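Local coordinates for protein glutathione S-transferase (Burkholderia glumae, PDB 4ISD) that binds glutathione and, as its family implies, probably transfers it to electrophilic substrates, at residues T9-A14 / V61-H66; F20-F25 / P202-W207; D172-L177 / L192-R197. All coordinates share one frame; numbering follows the deposited sequence.

Contact 1: T9-A14 / V61-H66. With GSH (glutathione), chain F.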
loop_
_atom_site.group_PDB
_atom_site.type_symbol
_atom_site.label_atom_id
_atom_site.label_comp_id
_atom_site.label_asym_id
_atom_site.label_seq_id
_atom_site.Cartn_x
_atom_site.Cartn_y
_atom_site.Cartn_z
ATOM N N THR A 9 17.430 -6.754 -10.827
ATOM C CA THR A 9 17.677 -7.756 -9.796
ATOM C C THR A 9 16.512 -7.786 -8.823
ATOM O O THR A 9 15.903 -6.755 -8.533
ATOM C CB THR A 9 18.973 -7.475 -9.010
ATOM O OG1 THR A 9 20.089 -7.422 -9.910
ATOM C CG2 THR A 9 19.217 -8.570 -7.983
ATOM N N LEU A 10 16.189 -8.971 -8.328
ATOM C CA LEU A 10 15.110 -9.105 -7.359
ATOM C C LEU A 10 15.637 -9.801 -6.106
ATOM O O LEU A 10 16.298 -10.843 -6.183
ATOM C CB LEU A 10 13.922 -9.852 -7.980
ATOM C CG LEU A 10 12.623 -9.976 -7.184
ATOM C CD1 LEU A 10 11.850 -8.670 -7.190
ATOM C CD2 LEU A 10 11.762 -11.114 -7.730
ATOM N N TYR A 11 15.376 -9.180 -4.962
ATOM C CA TYR A 11 15.762 -9.699 -3.656
ATOM C C TYR A 11 14.531 -10.361 -3.064
ATOM O O TYR A 11 13.461 -9.749 -2.981
ATOM C CB TYR A 11 16.271 -8.557 -2.733
ATOM C CG TYR A 11 17.583 -7.955 -3.205
ATOM C CD1 TYR A 11 17.604 -6.981 -4.208
ATOM C CD2 TYR A 11 18.800 -8.384 -2.678
ATOM C CE1 TYR A 11 18.796 -6.451 -4.675
ATOM C CE2 TYR A 11 20.001 -7.855 -3.135
ATOM C CZ TYR A 11 19.994 -6.885 -4.135
ATOM O OH TYR A 11 21.183 -6.350 -4.606
ATOM N N VAL A 12 14.673 -11.618 -2.675
ATOM C CA VAL A 12 13.555 -12.372 -2.111
ATOM C C VAL A 12 14.060 -13.098 -0.874
ATOM O O VAL A 12 15.269 -13.154 -0.646
ATOM C CB VAL A 12 12.949 -13.391 -3.144
ATOM C CG1 VAL A 12 12.368 -12.659 -4.357
ATOM C CG2 VAL A 12 13.991 -14.407 -3.598
ATOM N N GLY A 13 13.147 -13.640 -0.070
ATOM C CA GLY A 13 13.542 -14.470 1.053
ATOM C C GLY A 13 14.130 -15.763 0.516
ATOM O O GLY A 13 13.658 -16.277 -0.501
ATOM N N ALA A 14 15.151 -16.292 1.189
ATOM C CA ALA A 14 15.847 -17.487 0.709
ATOM C C ALA A 14 14.944 -18.714 0.628
ATOM O O ALA A 14 15.280 -19.691 -0.049
ATOM C CB ALA A 14 17.065 -17.788 1.574
ATOM N N VAL A 61 11.839 -8.085 2.319
ATOM C CA VAL A 61 11.799 -8.565 0.948
ATOM C C VAL A 61 10.341 -8.485 0.515
ATOM O O VAL A 61 9.445 -8.608 1.350
ATOM C CB VAL A 61 12.315 -10.017 0.835
ATOM C CG1 VAL A 61 13.827 -10.078 1.057
ATOM C CG2 VAL A 61 11.591 -10.923 1.826
ATOM N N PRO A 62 10.083 -8.248 -0.781
ATOM C CA PRO A 62 11.023 -8.026 -1.886
ATOM C C PRO A 62 11.622 -6.613 -1.955
ATOM O O PRO A 62 11.078 -5.644 -1.417
ATOM C CB PRO A 62 10.138 -8.234 -3.112
ATOM C CG PRO A 62 8.809 -7.689 -2.642
ATOM C CD PRO A 62 8.688 -8.240 -1.252
ATOM N N THR A 63 12.757 -6.520 -2.636
ATOM C CA THR A 63 13.325 -5.249 -3.043
ATOM C C THR A 63 13.742 -5.372 -4.506
ATOM O O THR A 63 14.302 -6.393 -4.913
ATOM C CB THR A 63 14.555 -4.905 -2.209
ATOM O OG1 THR A 63 14.168 -4.735 -0.837
ATOM C CG2 THR A 63 15.216 -3.630 -2.730
ATOM N N LEU A 64 13.465 -4.342 -5.299
ATOM C CA LEU A 64 13.837 -4.347 -6.713
ATOM C C LEU A 64 15.029 -3.422 -6.963
ATOM O O LEU A 64 15.057 -2.296 -6.483
ATOM C CB LEU A 64 12.647 -3.921 -7.582
ATOM C CG LEU A 64 12.872 -3.747 -9.088
ATOM C CD1 LEU A 64 12.802 -5.082 -9.830
ATOM C CD2 LEU A 64 11.881 -2.742 -9.676
ATOM N N GLN A 65 16.020 -3.914 -7.693
ATOM C CA GLN A 65 17.064 -3.052 -8.218
ATOM C C GLN A 65 16.918 -2.915 -9.727
ATOM O O GLN A 65 17.116 -3.880 -10.478
ATOM C CB GLN A 65 18.455 -3.571 -7.880
ATOM C CG GLN A 65 19.533 -2.729 -8.529
ATOM C CD GLN A 65 20.844 -2.750 -7.772
ATOM O OE1 GLN A 65 21.095 -3.645 -6.960
ATOM N NE2 GLN A 65 21.691 -1.760 -8.037
ATOM N N HIS A 66 16.560 -1.711 -10.159
ATOM C CA HIS A 66 16.377 -1.410 -11.571
ATOM C C HIS A 66 17.493 -0.498 -12.036
ATOM O O HIS A 66 17.498 0.702 -11.751
ATOM C CB HIS A 66 15.017 -0.751 -11.820
ATOM C CG HIS A 66 14.704 -0.564 -13.273
ATOM N ND1 HIS A 66 14.773 0.660 -13.898
ATOM C CD2 HIS A 66 14.342 -1.452 -14.226
ATOM C CE1 HIS A 66 14.461 0.523 -15.175
ATOM N NE2 HIS A 66 14.190 -0.749 -15.398
HETATM N N1 GSH F . 3.912 -4.491 2.242
HETATM C CA1 GSH F . 5.149 -5.210 2.029
HETATM C C1 GSH F . 5.369 -5.578 0.587
HETATM O O11 GSH F . 4.403 -5.759 -0.210
HETATM O O12 GSH F . 6.555 -5.688 0.172
HETATM C CB1 GSH F . 5.300 -6.396 2.947
HETATM C CG1 GSH F . 6.714 -6.974 2.779
HETATM C CD1 GSH F . 6.957 -8.052 3.853
HETATM O OE1 GSH F . 6.168 -8.183 4.781
HETATM N N2 GSH F . 8.126 -8.929 3.754
HETATM C CA2 GSH F . 8.397 -9.961 4.730
HETATM C C2 GSH F . 9.675 -9.668 5.453
HETATM O O2 GSH F . 10.606 -9.121 4.891
HETATM C CB2 GSH F . 8.553 -11.297 4.063
HETATM S SG2 GSH F . 7.406 -12.437 4.798
HETATM N N3 GSH F . 9.835 -10.040 6.838
HETATM C CA3 GSH F . 11.094 -9.723 7.482
HETATM C C3 GSH F . 10.821 -8.638 8.484
HETATM O O31 GSH F . 9.800 -7.905 8.352
HETATM O O32 GSH F . 11.609 -8.471 9.460
#
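Tyr-11 and Gln-65 lie side by side on one face of the sheet, pointing the same way, with ring and amide planes 23° apart. The tips approach without bonding: Tyr-11 OH stands 3.6 Å from Gln-65 OE1 and has a weak hydrogen bond to Arg-38. In the ring plane, the CD1 edge of Tyr-11 meets the carbonyl oxygen of Thr-63. The same face carries Thr-9 and Thr-63, whose CB atoms oppose those of Gln-65 and Tyr-11; the hydroxyl of Thr-63 is held by Ser-72. Leu-10 and Leu-64, each with CG anti to the backbone N, occupy the other face, against helices 19-31 and 74-84. The strands run antiparallel. Thr-9 and Gln-65 bond reciprocally, Thr-9 N to Gln-65 O at 2.9 Å and Gln-65 N to Thr-9 O at 3.0 Å. Tyr-11 N reaches Thr-63 O at 3.0 Å nearly along the C=O axis, but the return bond from Thr-63 N to Tyr-11 O is weak, and the same oxygen also receives a CA-H contact from Pro-62. Val-61 directs both methyls at the Val-12/Gly-13 peptide, while its backbone turns to glutathione: Val-61 N donates to O2 of GSH at 3.0 Å, and GSH N2 donates to Val-61 O at 2.8 Å. This antiparallel grip on the tripeptide, just before the cis bond to Pro-62, is the cis-proline signature of the thioredoxin-fold domain in glutathione transferases.

Contact 2: F20-F25 / P202-W207; sequences FAMSAF and PSVQQW. With GSH (glutathione), chain F.
Trp-207 receives a CH-pi contact from Met-22, whose chain runs extended across one indole face (chi1 177°). Its CG sits 3.8 Å from the centroid of the Trp-207 five-membered ring, almost on the ring normal, and its CB lies over the middle of the indole. The sulfur adds a Met-aromatic contact, approaching obliquely, with SD 4.0 Å from that same centroid. The ring pair is offset edge-to-face: the CE3 edge of Trp-207 is turned toward the face of Phe-25, centroids 5.5 Å apart and planes at 72°. Through these rings the first helix of the thioredoxin-like domain, 19-31, packs on the last helix of the all-helical C-terminal domain, 202-212, an interdomain interface of the glutathione transferase fold. The local axes cross at 128° and come within 9.7 Å. Aliphatic contacts complete the packing. Met-22 CE bends into the fork of Val-204, 3.4 Å from its CG1, and Ala-21 CB touches Trp-207 CH2 at 3.8 Å. Near its own plane, the ring edge of Phe-25 meets Ser-203 O and Gln-206 CB. At the other end of the segment, Phe-20 touches the ligand, its CD2 lying 3.7 Å from CB1 of GSH.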
loop_
_atom_site.group_PDB
_atom_site.type_symbol
_atom_site.label_atom_id
_atom_site.label_comp_id
_atom_site.label_asym_id
_atom_site.label_seq_id
_atom_site.Cartn_x
_atom_site.Cartn_y
_atom_site.Cartn_z
ATOM N N PHE A 20 4.635 -11.827 -0.988
ATOM C CA PHE A 20 4.879 -10.525 -1.576
ATOM C C PHE A 20 6.066 -10.563 -2.511
ATOM O O PHE A 20 6.098 -9.845 -3.510
ATOM C CB PHE A 20 5.046 -9.474 -0.478
ATOM C CG PHE A 20 3.868 -9.397 0.447
ATOM C CD1 PHE A 20 2.599 -9.117 -0.059
ATOM C CD2 PHE A 20 4.013 -9.638 1.811
ATOM C CE1 PHE A 20 1.491 -9.058 0.783
ATOM C CE2 PHE A 20 2.919 -9.585 2.666
ATOM C CZ PHE A 20 1.653 -9.288 2.155
ATOM N N ALA A 21 7.034 -11.409 -2.182
ATOM C CA ALA A 21 8.141 -11.678 -3.077
ATOM C C ALA A 21 7.555 -12.238 -4.366
ATOM O O ALA A 21 7.872 -11.783 -5.474
ATOM C CB ALA A 21 9.090 -12.676 -2.448
ATOM N N MET A 22 6.666 -13.211 -4.206
ATOM C CA MET A 22 6.049 -13.880 -5.341
ATOM C C MET A 22 5.311 -12.888 -6.233
ATOM O O MET A 22 5.339 -12.984 -7.469
ATOM C CB MET A 22 5.094 -14.949 -4.842
ATOM C CG MET A 22 4.341 -15.648 -5.936
ATOM S SD MET A 22 3.396 -17.009 -5.253
ATOM C CE MET A 22 2.007 -16.920 -6.364
ATOM N N SER A 23 4.674 -11.917 -5.597
ATOM C CA SER A 23 3.936 -10.888 -6.313
ATOM C C SER A 23 4.818 -10.084 -7.269
ATOM O O SER A 23 4.440 -9.852 -8.421
ATOM C CB SER A 23 3.272 -9.944 -5.320
ATOM O OG SER A 23 2.419 -9.051 -6.011
ATOM N N ALA A 24 5.987 -9.660 -6.789
ATOM C CA ALA A 24 6.895 -8.861 -7.615
ATOM C C ALA A 24 7.466 -9.714 -8.741
ATOM O O ALA A 24 7.578 -9.269 -9.891
ATOM C CB ALA A 24 8.030 -8.242 -6.769
ATOM N N PHE A 25 7.843 -10.938 -8.392
ATOM C CA PHE A 25 8.332 -11.891 -9.364
ATOM C C PHE A 25 7.286 -12.053 -10.467
ATOM O O PHE A 25 7.631 -12.153 -11.650
ATOM C CB PHE A 25 8.623 -13.236 -8.681
ATOM C CG PHE A 25 9.103 -14.319 -9.621
ATOM C CD1 PHE A 25 8.216 -14.964 -10.481
ATOM C CD2 PHE A 25 10.435 -14.711 -9.622
ATOM C CE1 PHE A 25 8.652 -15.975 -11.352
ATOM C CE2 PHE A 25 10.883 -15.715 -10.475
ATOM C CZ PHE A 25 9.984 -16.356 -11.348
ATOM N N PRO A 202 1.341 -19.376 -15.994
ATOM C CA PRO A 202 2.757 -19.711 -16.174
ATOM C C PRO A 202 3.689 -18.841 -15.319
ATOM O O PRO A 202 4.721 -19.355 -14.886
ATOM C CB PRO A 202 2.986 -19.461 -17.664
ATOM C CG PRO A 202 1.665 -19.703 -18.282
ATOM C CD PRO A 202 0.613 -19.343 -17.278
ATOM N N SER A 203 3.338 -17.580 -15.056
ATOM C CA SER A 203 4.212 -16.707 -14.237
ATOM C C SER A 203 4.349 -17.187 -12.790
ATOM O O SER A 203 5.471 -17.288 -12.271
ATOM C CB SER A 203 3.784 -15.227 -14.272
ATOM O OG SER A 203 2.504 -15.055 -13.689
ATOM N N VAL A 204 3.218 -17.471 -12.142
ATOM C CA VAL A 204 3.252 -18.072 -10.809
ATOM C C VAL A 204 3.985 -19.421 -10.829
ATOM O O VAL A 204 4.824 -19.687 -9.966
ATOM C CB VAL A 204 1.842 -18.286 -10.215
ATOM C CG1 VAL A 204 1.932 -19.156 -8.962
ATOM C CG2 VAL A 204 1.149 -16.946 -9.910
ATOM N N GLN A 205 3.675 -20.265 -11.817
ATOM C CA GLN A 205 4.302 -21.586 -11.920
ATOM C C GLN A 205 5.807 -21.471 -12.036
ATOM O O GLN A 205 6.548 -22.311 -11.525
ATOM C CB GLN A 205 3.749 -22.388 -13.107
ATOM C CG GLN A 205 2.374 -23.004 -12.857
ATOM C CD GLN A 205 2.335 -23.861 -11.595
ATOM O OE1 GLN A 205 3.006 -24.901 -11.508
ATOM N NE2 GLN A 205 1.553 -23.422 -10.604
ATOM N N GLN A 206 6.259 -20.422 -12.711
ATOM C CA GLN A 206 7.682 -20.171 -12.825
ATOM C C GLN A 206 8.246 -19.996 -11.425
ATOM O O GLN A 206 9.372 -20.442 -11.149
ATOM C CB GLN A 206 7.939 -18.921 -13.666
ATOM C CG GLN A 206 7.919 -19.149 -15.154
ATOM C CD GLN A 206 9.033 -20.060 -15.582
ATOM O OE1 GLN A 206 10.090 -20.096 -14.949
ATOM N NE2 GLN A 206 8.806 -20.821 -16.649
ATOM N N TRP A 207 7.451 -19.363 -10.546
ATOM C CA TRP A 207 7.836 -19.138 -9.148
ATOM C C TRP A 207 7.928 -20.433 -8.349
ATOM O O TRP A 207 8.904 -20.627 -7.613
ATOM C CB TRP A 207 6.888 -18.165 -8.443
ATOM C CG TRP A 207 7.073 -18.109 -6.955
ATOM C CD1 TRP A 207 6.399 -18.836 -6.017
ATOM C CD2 TRP A 207 7.994 -17.274 -6.231
ATOM N NE1 TRP A 207 6.847 -18.511 -4.758
ATOM C CE2 TRP A 207 7.820 -17.551 -4.860
ATOM C CE3 TRP A 207 8.940 -16.311 -6.609
ATOM C CZ2 TRP A 207 8.559 -16.902 -3.864
ATOM C CZ3 TRP A 207 9.679 -15.668 -5.615
ATOM C CH2 TRP A 207 9.487 -15.972 -4.261
HETATM N N1 GSH F . 3.912 -4.491 2.242
HETATM C CA1 GSH F . 5.149 -5.210 2.029
HETATM C C1 GSH F . 5.369 -5.578 0.587
HETATM O O11 GSH F . 4.403 -5.759 -0.210
HETATM O O12 GSH F . 6.555 -5.688 0.172
HETATM C CB1 GSH F . 5.300 -6.396 2.947
HETATM C CG1 GSH F . 6.714 -6.974 2.779
HETATM C CD1 GSH F . 6.957 -8.052 3.853
HETATM O OE1 GSH F . 6.168 -8.183 4.781
HETATM N N2 GSH F . 8.126 -8.929 3.754
HETATM C CA2 GSH F . 8.397 -9.961 4.730
HETATM C C2 GSH F . 9.675 -9.668 5.453
HETATM O O2 GSH F . 10.606 -9.121 4.891
HETATM C CB2 GSH F . 8.553 -11.297 4.063
HETATM S SG2 GSH F . 7.406 -12.437 4.798
HETATM N N3 GSH F . 9.835 -10.040 6.838
HETATM C CA3 GSH F . 11.094 -9.723 7.482
HETATM C C3 GSH F . 10.821 -8.638 8.484
HETATM O O31 GSH F . 9.800 -7.905 8.352
HETATM O O32 GSH F . 11.609 -8.471 9.460
#

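Contact 3: D172-L177 / L192-R197; sequences DFALML and LRYVER
Helices 168-177 and 189-199 cross here in the all-helical C-terminal domain of the glutathione transferase fold, with local axes 9.1 Å apart and inclined at 122°. The tight part is built round Tyr-194. Its CG is anti to the backbone N (chi1 174°), which sends the ring away from its own helix and into the angle between Phe-173, Ala-174 and Leu-177. The phenol crosses the Phe-173 side chain at about a right angle, but the two rings meet obliquely, planes at 65°, in neither a stack nor an edge-to-face pair. Contact is made at the CD2 side of Phe-173, 3.9 Å from Tyr-194 CE2. Leu-177 CD1 reaches into the corner formed by the two aromatics: it lies over the centre of one Phe-173 face and touches Tyr-194 CD2 at 3.8 Å. The CE2 edge of the tyrosine also borders the backbone and methyl of Ala-174. Leu-107 and Leu-147, from two other helices of the bundle, pack on Phe-173 and continue this core.

Side-chain packing is sparser round the partly exposed Val-195, although its CA is 4.9 Å from that of Ala-174, the closest backbone approach and one consistent with the small side chain of Ala-174. Val-195 contributes only its two methyls, CG2 at 3.9 Å from Leu-177 CB and CG1 more distantly beside Ala-174 O. The outward side of this helix carries the exposed Leu-192, Arg-193 and Glu-196; Arg-193 forms a salt bridge with Asp-157.

At the buried end the phenol oxygen is not left without a polar partner: Tyr-194 OH, which sits 3.5 Å from Phe-173 CB in the plane of that ring's edge, is hydrogen-bonded to Asp-170 OD1.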
loop_
_atom_site.group_PDB
_atom_site.type_symbol
_atom_site.label_atom_id
_atom_site.label_comp_id
_atom_site.label_asym_id
_atom_site.label_seq_id
_atom_site.Cartn_x
_atom_site.Cartn_y
_atom_site.Cartn_z
ATOM N N ASP A 172 -2.303 -11.553 -5.779
ATOM C CA ASP A 172 -2.264 -11.167 -4.378
ATOM C C ASP A 172 -3.472 -11.698 -3.637
ATOM O O ASP A 172 -3.348 -12.227 -2.527
ATOM C CB ASP A 172 -2.216 -9.646 -4.257
ATOM C CG ASP A 172 -0.864 -9.088 -4.612
ATOM O OD1 ASP A 172 0.090 -9.903 -4.737
ATOM O OD2 ASP A 172 -0.761 -7.845 -4.751
ATOM N N PHE A 173 -4.638 -11.547 -4.266
ATOM C CA PHE A 173 -5.894 -12.013 -3.695
ATOM C C PHE A 173 -5.867 -13.532 -3.522
ATOM O O PHE A 173 -6.216 -14.053 -2.453
ATOM C CB PHE A 173 -7.069 -11.623 -4.591
ATOM C CG PHE A 173 -8.387 -11.621 -3.888
ATOM C CD1 PHE A 173 -8.451 -11.435 -2.515
ATOM C CD2 PHE A 173 -9.565 -11.797 -4.595
ATOM C CE1 PHE A 173 -9.659 -11.417 -1.856
ATOM C CE2 PHE A 173 -10.781 -11.794 -3.943
ATOM C CZ PHE A 173 -10.828 -11.603 -2.568
ATOM N N ALA A 174 -5.438 -14.228 -4.575
ATOM C CA ALA A 174 -5.434 -15.683 -4.583
ATOM C C ALA A 174 -4.536 -16.221 -3.487
ATOM O O ALA A 174 -4.930 -17.141 -2.754
ATOM C CB ALA A 174 -5.008 -16.210 -5.929
ATOM N N LEU A 175 -3.341 -15.644 -3.357
ATOM C CA LEU A 175 -2.459 -16.000 -2.238
ATOM C C LEU A 175 -3.154 -15.815 -0.898
ATOM O O LEU A 175 -3.151 -16.727 -0.070
ATOM C CB LEU A 175 -1.150 -15.211 -2.268
ATOM C CG LEU A 175 -0.417 -15.424 -3.592
ATOM C CD1 LEU A 175 0.986 -14.821 -3.595
ATOM C CD2 LEU A 175 -0.387 -16.902 -3.920
ATOM N N MET A 176 -3.771 -14.648 -0.698
ATOM C CA MET A 176 -4.424 -14.342 0.583
ATOM C C MET A 176 -5.583 -15.284 0.843
ATOM O O MET A 176 -5.755 -15.749 1.970
ATOM C CB MET A 176 -4.903 -12.888 0.625
ATOM C CG MET A 176 -5.554 -12.448 1.945
ATOM S SD MET A 176 -4.480 -12.341 3.417
ATOM C CE MET A 176 -2.920 -11.829 2.708
ATOM N N LEU A 177 -6.360 -15.598 -0.201
ATOM C CA LEU A 177 -7.513 -16.489 -0.037
ATOM C C LEU A 177 -7.150 -17.878 0.488
ATOM O O LEU A 177 -8.021 -18.610 0.936
ATOM C CB LEU A 177 -8.340 -16.603 -1.324
ATOM C CG LEU A 177 -9.089 -15.328 -1.728
ATOM C CD1 LEU A 177 -9.674 -15.473 -3.126
ATOM C CD2 LEU A 177 -10.169 -14.963 -0.703
ATOM N N LEU A 192 -12.672 -21.366 -4.717
ATOM C CA LEU A 192 -11.697 -22.437 -4.890
ATOM C C LEU A 192 -11.189 -22.450 -6.327
ATOM O O LEU A 192 -9.988 -22.596 -6.568
ATOM C CB LEU A 192 -12.324 -23.793 -4.560
ATOM C CG LEU A 192 -12.700 -23.988 -3.089
ATOM C CD1 LEU A 192 -13.259 -25.391 -2.873
ATOM C CD2 LEU A 192 -11.509 -23.690 -2.150
ATOM N N ARG A 193 -12.109 -22.279 -7.277
ATOM C CA ARG A 193 -11.759 -22.301 -8.694
ATOM C C ARG A 193 -10.858 -21.126 -9.058
ATOM O O ARG A 193 -9.824 -21.299 -9.699
ATOM C CB ARG A 193 -13.022 -22.310 -9.558
ATOM C CG ARG A 193 -13.717 -23.680 -9.605
ATOM C CD ARG A 193 -14.847 -23.715 -10.624
ATOM N NE ARG A 193 -16.079 -23.112 -10.116
ATOM C CZ ARG A 193 -16.986 -23.769 -9.393
ATOM N NH1 ARG A 193 -16.791 -25.043 -9.078
ATOM N NH2 ARG A 193 -18.092 -23.160 -8.985
ATOM N N TYR A 194 -11.261 -19.939 -8.622
ATOM C CA TYR A 194 -10.470 -18.729 -8.762
ATOM C C TYR A 194 -9.031 -18.939 -8.275
ATOM O O TYR A 194 -8.067 -18.702 -9.021
ATOM C CB TYR A 194 -11.140 -17.598 -7.989
ATOM C CG TYR A 194 -10.337 -16.328 -7.928
ATOM C CD1 TYR A 194 -10.434 -15.377 -8.933
ATOM C CD2 TYR A 194 -9.502 -16.064 -6.850
ATOM C CE1 TYR A 194 -9.707 -14.207 -8.879
ATOM C CE2 TYR A 194 -8.771 -14.895 -6.780
ATOM C CZ TYR A 194 -8.876 -13.970 -7.800
ATOM O OH TYR A 194 -8.151 -12.803 -7.739
ATOM N N VAL A 195 -8.883 -19.401 -7.038
ATOM C CA VAL A 195 -7.557 -19.661 -6.496
ATOM C C VAL A 195 -6.775 -20.624 -7.401
ATOM O O VAL A 195 -5.587 -20.422 -7.677
ATOM C CB VAL A 195 -7.657 -20.249 -5.090
ATOM C CG1 VAL A 195 -6.275 -20.624 -4.574
ATOM C CG2 VAL A 195 -8.358 -19.267 -4.150
ATOM N N GLU A 196 -7.455 -21.661 -7.883
ATOM C CA GLU A 196 -6.816 -22.682 -8.705
ATOM C C GLU A 196 -6.369 -22.075 -10.033
ATOM O O GLU A 196 -5.221 -22.256 -10.461
ATOM C CB GLU A 196 -7.774 -23.848 -8.941
ATOM C CG GLU A 196 -7.110 -25.086 -9.559
ATOM C CD GLU A 196 -8.088 -26.206 -9.862
ATOM O OE1 GLU A 196 -9.220 -26.189 -9.331
ATOM O OE2 GLU A 196 -7.718 -27.115 -10.634
ATOM N N ARG A 197 -7.293 -21.359 -10.665
ATOM C CA ARG A 197 -7.079 -20.595 -11.892
ATOM C C ARG A 197 -5.809 -19.740 -11.776
ATOM O O ARG A 197 -4.897 -19.823 -12.618
ATOM C CB ARG A 197 -8.279 -19.659 -12.014
ATOM C CG ARG A 197 -8.810 -19.368 -13.379
ATOM C CD ARG A 197 -9.968 -18.349 -13.229
ATOM N NE ARG A 197 -11.073 -18.870 -12.423
ATOM C CZ ARG A 197 -12.053 -18.131 -11.902
ATOM N NH1 ARG A 197 -12.062 -16.814 -12.067
ATOM N NH2 ARG A 197 -13.022 -18.711 -11.190
#

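In the fold
Contacts 1 and 2 both touch glutathione and share the packing of helix 19-31 on the sheet: Val-12 CG1 meets Ala-21 CB at 3.8 Å and Pro-62 CG lies 3.6 Å from Phe-20 O; the centres of the two contacts are about 12 Å apart. Contact 2 then leads into the C-terminal domain, where contact 3 lies about 13 Å away, centre to centre. The two are joined by a probable hydrogen bond, Ser-23 OG to Asp-172 OD1, at 2.8 Å. Asp-172 also forms a salt bridge with Arg-112, a glutathione ligand, and so probably helps position it. Contacts 1 and 3 do not touch; their centres are about 23 Å apart, on opposite sides of the chain's centre.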